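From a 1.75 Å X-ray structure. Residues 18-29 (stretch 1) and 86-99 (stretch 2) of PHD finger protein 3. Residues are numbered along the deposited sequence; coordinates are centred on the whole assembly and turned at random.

Stretch 1, residues 18-29: FINMPSVAKFVT
Stretch 2 86-99: EDQISYTLLFAYFS

A β-hairpin packs one apolar face against a helix, and a single direct hydrogen bond fastens one end of this largely hydrophobic contact. Strands 18-21 and 25-29 pair antiparallel (Ile19 N to Phe27 O, 2.9 Å; Phe27 N to Ile19 O, 3.0 Å; Met21 N to Ala25 O, 2.8 Å) around a turn at Pro22-Val24. Helix 86-99 runs at 130° to strand 25-29, with axes 7.2 Å apart, and at 49° to strand 18-21, 10.4 Å away. The register places Ala25 CA 5.2 Å from Ser90 CA and Phe27 CA 5.0 Å from Asp87 CA; Ala25 turns its methyl toward the helix, its CB lying 3.4 Å from Ser90 O.

Leu94 (chi1 t, chi2 p) is the hub: its CD2 meets Ile19 CG2 and Phe27 CE1, each at 3.6 Å, while its CD1 reaches Met21 SD at 3.5 Å and Val24 CG1 at 3.8 Å. Met21, all-t, extends until its CE lies over the Tyr97 ring face, 4.0 Å from the centroid. Phe27 (chi1 p) lays its ring under the helix backbone, Tyr91 CA standing 3.9 Å from its centroid.

Asp87 (chi1 m) accepts the near-linear bond from Val28 N to its OD1 (2.9 Å, 169°). A water bridges Lys26 N (3.0 Å) and Ser90 OG (2.8 Å).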

# COMPACT_ATOMS: atom_id res chain seq x y z
N PHE A 18 -3.68 -12.01 -3.19
CA PHE A 18 -2.23 -12.17 -3.18
C PHE A 18 -1.55 -10.80 -3.32
O PHE A 18 -2.05 -9.91 -4.01
CB PHE A 18 -1.76 -13.04 -4.35
CG PHE A 18 -2.05 -14.47 -4.14
CD1 PHE A 18 -3.32 -14.96 -4.43
CD2 PHE A 18 -1.11 -15.32 -3.55
CE1 PHE A 18 -3.63 -16.33 -4.22
CE2 PHE A 18 -1.42 -16.72 -3.35
CZ PHE A 18 -2.70 -17.19 -3.65
N ILE A 19 -0.36 -10.70 -2.74
CA ILE A 19 0.64 -9.76 -3.19
C ILE A 19 1.75 -10.55 -3.85
O ILE A 19 2.25 -11.53 -3.27
CB ILE A 19 1.16 -8.91 -2.03
CG1 ILE A 19 0.02 -8.00 -1.54
CG2 ILE A 19 2.39 -8.14 -2.49
CD1 ILE A 19 0.44 -7.08 -0.31
N ASN A 20 2.18 -10.13 -5.02
CA ASN A 20 3.11 -10.93 -5.79
C ASN A 20 4.21 -10.02 -6.29
O ASN A 20 3.97 -9.19 -7.17
CB ASN A 20 2.40 -11.64 -6.96
CG ASN A 20 3.31 -12.64 -7.66
OD1 ASN A 20 4.51 -12.64 -7.40
ND2 ASN A 20 2.74 -13.50 -8.52
N MET A 21 5.43 -10.17 -5.74
CA MET A 21 6.58 -9.44 -6.25
C MET A 21 7.53 -10.46 -6.85
O MET A 21 8.23 -11.17 -6.10
CB MET A 21 7.31 -8.62 -5.16
CG MET A 21 8.41 -7.74 -5.76
SD MET A 21 9.18 -6.62 -4.61
CE MET A 21 10.32 -5.69 -5.64
N PRO A 22 7.58 -10.59 -8.17
CA PRO A 22 8.39 -11.64 -8.79
C PRO A 22 9.84 -11.59 -8.35
O PRO A 22 10.47 -10.52 -8.29
CB PRO A 22 8.24 -11.34 -10.30
CG PRO A 22 6.83 -10.73 -10.40
CD PRO A 22 6.70 -9.88 -9.12
N SER A 23 10.34 -12.77 -7.99
CA SER A 23 11.67 -13.05 -7.46
C SER A 23 11.86 -12.56 -6.03
O SER A 23 12.98 -12.54 -5.53
CB SER A 23 12.78 -12.47 -8.36
OG SER A 23 12.99 -11.09 -8.07
N VAL A 24 10.80 -12.15 -5.35
CA VAL A 24 10.99 -11.66 -4.00
C VAL A 24 10.04 -12.42 -3.09
O VAL A 24 10.48 -13.09 -2.16
CB VAL A 24 10.78 -10.13 -3.91
CG1 VAL A 24 10.86 -9.67 -2.42
CG2 VAL A 24 11.81 -9.35 -4.74
N ALA A 25 8.74 -12.33 -3.34
CA ALA A 25 7.81 -12.87 -2.36
C ALA A 25 6.43 -12.94 -3.00
O ALA A 25 6.10 -12.09 -3.83
CB ALA A 25 7.75 -11.97 -1.10
N LYS A 26 5.66 -13.95 -2.62
CA LYS A 26 4.26 -14.04 -3.03
C LYS A 26 3.48 -14.63 -1.87
O LYS A 26 3.86 -15.68 -1.35
CB LYS A 26 4.09 -14.89 -4.31
CG LYS A 26 2.70 -15.37 -4.57
CD LYS A 26 2.65 -16.25 -5.85
CE LYS A 26 1.31 -16.99 -5.96
NZ LYS A 26 1.37 -17.96 -7.12
N PHE A 27 2.38 -13.98 -1.47
CA PHE A 27 1.66 -14.51 -0.31
C PHE A 27 0.23 -14.04 -0.34
O PHE A 27 -0.11 -13.07 -1.03
CB PHE A 27 2.35 -14.11 0.99
CG PHE A 27 2.59 -12.61 1.11
CD1 PHE A 27 3.74 -12.02 0.56
CD2 PHE A 27 1.63 -11.81 1.69
CE1 PHE A 27 3.96 -10.62 0.66
CE2 PHE A 27 1.87 -10.38 1.79
CZ PHE A 27 3.02 -9.83 1.23
N VAL A 28 -0.60 -14.70 0.46
CA VAL A 28 -2.01 -14.35 0.66
C VAL A 28 -2.09 -13.42 1.86
O VAL A 28 -1.46 -13.65 2.89
CB VAL A 28 -2.89 -15.58 0.90
CG1 VAL A 28 -4.38 -15.16 0.99
CG2 VAL A 28 -2.65 -16.58 -0.21
N THR A 29 -2.89 -12.38 1.71
CA THR A 29 -2.98 -11.36 2.73
C THR A 29 -4.42 -10.87 2.80
O THR A 29 -5.14 -10.91 1.81
CB THR A 29 -1.99 -10.22 2.41
OG1 THR A 29 -2.10 -9.20 3.40
CG2 THR A 29 -2.34 -9.58 1.07
N GLU A 86 2.82 -19.61 6.81
CA GLU A 86 3.62 -19.62 5.58
C GLU A 86 3.59 -18.26 4.89
O GLU A 86 4.64 -17.70 4.50
CB GLU A 86 3.07 -20.73 4.68
CG GLU A 86 3.56 -20.84 3.30
CD GLU A 86 2.73 -21.95 2.63
OE1 GLU A 86 1.68 -21.66 1.99
OE2 GLU A 86 3.10 -23.12 2.84
N ASP A 87 2.40 -17.66 4.80
CA ASP A 87 2.31 -16.29 4.27
C ASP A 87 3.18 -15.34 5.05
O ASP A 87 3.80 -14.45 4.47
CB ASP A 87 0.88 -15.81 4.33
CG ASP A 87 -0.03 -16.62 3.39
OD1 ASP A 87 0.35 -16.83 2.21
OD2 ASP A 87 -1.16 -16.93 3.86
N GLN A 88 3.25 -15.51 6.36
CA GLN A 88 4.00 -14.56 7.19
C GLN A 88 5.49 -14.57 6.86
O GLN A 88 6.14 -13.52 6.87
CB GLN A 88 3.75 -14.87 8.66
CG GLN A 88 4.37 -13.80 9.55
CD GLN A 88 4.01 -13.99 11.00
OE1 GLN A 88 3.61 -13.06 11.67
NE2 GLN A 88 4.18 -15.21 11.49
N ILE A 89 6.07 -15.72 6.50
CA ILE A 89 7.47 -15.73 6.11
C ILE A 89 7.70 -14.84 4.88
O ILE A 89 8.68 -14.09 4.81
CB ILE A 89 7.93 -17.18 5.82
CG1 ILE A 89 7.85 -17.99 7.12
CG2 ILE A 89 9.34 -17.14 5.26
CD1 ILE A 89 7.96 -19.54 6.85
N SER A 90 6.85 -14.98 3.86
CA SER A 90 7.02 -14.18 2.65
C SER A 90 6.64 -12.71 2.87
O SER A 90 7.21 -11.83 2.22
CB SER A 90 6.16 -14.77 1.54
OG SER A 90 6.64 -16.05 1.20
N TYR A 91 5.64 -12.45 3.70
CA TYR A 91 5.31 -11.07 4.09
C TYR A 91 6.53 -10.37 4.65
O TYR A 91 6.84 -9.23 4.27
CB TYR A 91 4.19 -11.14 5.13
CG TYR A 91 3.61 -9.83 5.63
CD1 TYR A 91 4.31 -9.05 6.55
CD2 TYR A 91 2.31 -9.47 5.27
CE1 TYR A 91 3.75 -7.88 7.05
CE2 TYR A 91 1.72 -8.30 5.75
CZ TYR A 91 2.44 -7.54 6.64
OH TYR A 91 1.87 -6.40 7.14
N THR A 92 7.20 -11.04 5.60
CA THR A 92 8.44 -10.54 6.20
C THR A 92 9.55 -10.30 5.17
O THR A 92 10.27 -9.30 5.26
CB THR A 92 8.88 -11.50 7.29
OG1 THR A 92 7.87 -11.51 8.30
CG2 THR A 92 10.22 -11.10 7.92
N LEU A 93 9.73 -11.22 4.20
CA LEU A 93 10.72 -10.97 3.15
C LEU A 93 10.42 -9.69 2.39
O LEU A 93 11.33 -8.91 2.08
CB LEU A 93 10.76 -12.12 2.15
CG LEU A 93 11.44 -13.38 2.65
CD1 LEU A 93 11.08 -14.56 1.73
CD2 LEU A 93 12.94 -13.13 2.67
N LEU A 94 9.14 -9.48 2.06
CA LEU A 94 8.77 -8.30 1.31
C LEU A 94 8.92 -7.04 2.14
O LEU A 94 9.45 -6.03 1.65
CB LEU A 94 7.32 -8.43 0.81
CG LEU A 94 6.95 -7.39 -0.27
CD1 LEU A 94 7.86 -7.48 -1.46
CD2 LEU A 94 5.49 -7.63 -0.70
N PHE A 95 8.48 -7.07 3.41
CA PHE A 95 8.75 -5.94 4.31
C PHE A 95 10.25 -5.60 4.34
O PHE A 95 10.64 -4.45 4.19
CB PHE A 95 8.30 -6.29 5.74
CG PHE A 95 8.67 -5.20 6.73
CD1 PHE A 95 9.87 -5.19 7.38
CD2 PHE A 95 7.81 -4.14 6.91
CE1 PHE A 95 10.21 -4.14 8.27
CE2 PHE A 95 8.15 -3.09 7.79
CZ PHE A 95 9.34 -3.11 8.46
N ALA A 96 11.10 -6.62 4.55
CA ALA A 96 12.54 -6.40 4.63
C ALA A 96 13.11 -5.88 3.31
O ALA A 96 14.04 -5.05 3.31
CB ALA A 96 13.26 -7.70 5.03
N TYR A 97 12.58 -6.37 2.20
CA TYR A 97 13.06 -5.91 0.89
C TYR A 97 12.97 -4.40 0.80
O TYR A 97 13.94 -3.71 0.44
CB TYR A 97 12.21 -6.56 -0.23
CG TYR A 97 12.65 -6.03 -1.59
CD1 TYR A 97 13.60 -6.70 -2.31
CD2 TYR A 97 12.15 -4.81 -2.10
CE1 TYR A 97 14.05 -6.21 -3.52
CE2 TYR A 97 12.61 -4.29 -3.29
CZ TYR A 97 13.55 -5.01 -4.01
OH TYR A 97 14.00 -4.49 -5.20
N PHE A 98 11.79 -3.85 1.09
CA PHE A 98 11.59 -2.42 0.93
C PHE A 98 12.13 -1.64 2.12
O PHE A 98 12.62 -0.50 1.96
CB PHE A 98 10.08 -2.10 0.76
CG PHE A 98 9.58 -2.48 -0.58
CD1 PHE A 98 10.03 -1.79 -1.69
CD2 PHE A 98 8.77 -3.61 -0.75
CE1 PHE A 98 9.64 -2.16 -2.97
CE2 PHE A 98 8.36 -3.98 -2.05
CZ PHE A 98 8.83 -3.26 -3.15
N SER A 99 12.04 -2.21 3.34
CA SER A 99 12.54 -1.47 4.50
C SER A 99 14.04 -1.24 4.39
O SER A 99 14.52 -0.13 4.65
CB SER A 99 12.24 -2.25 5.78
OG SER A 99 12.58 -1.46 6.90
O HOH W 1 7.21 -16.24 -1.52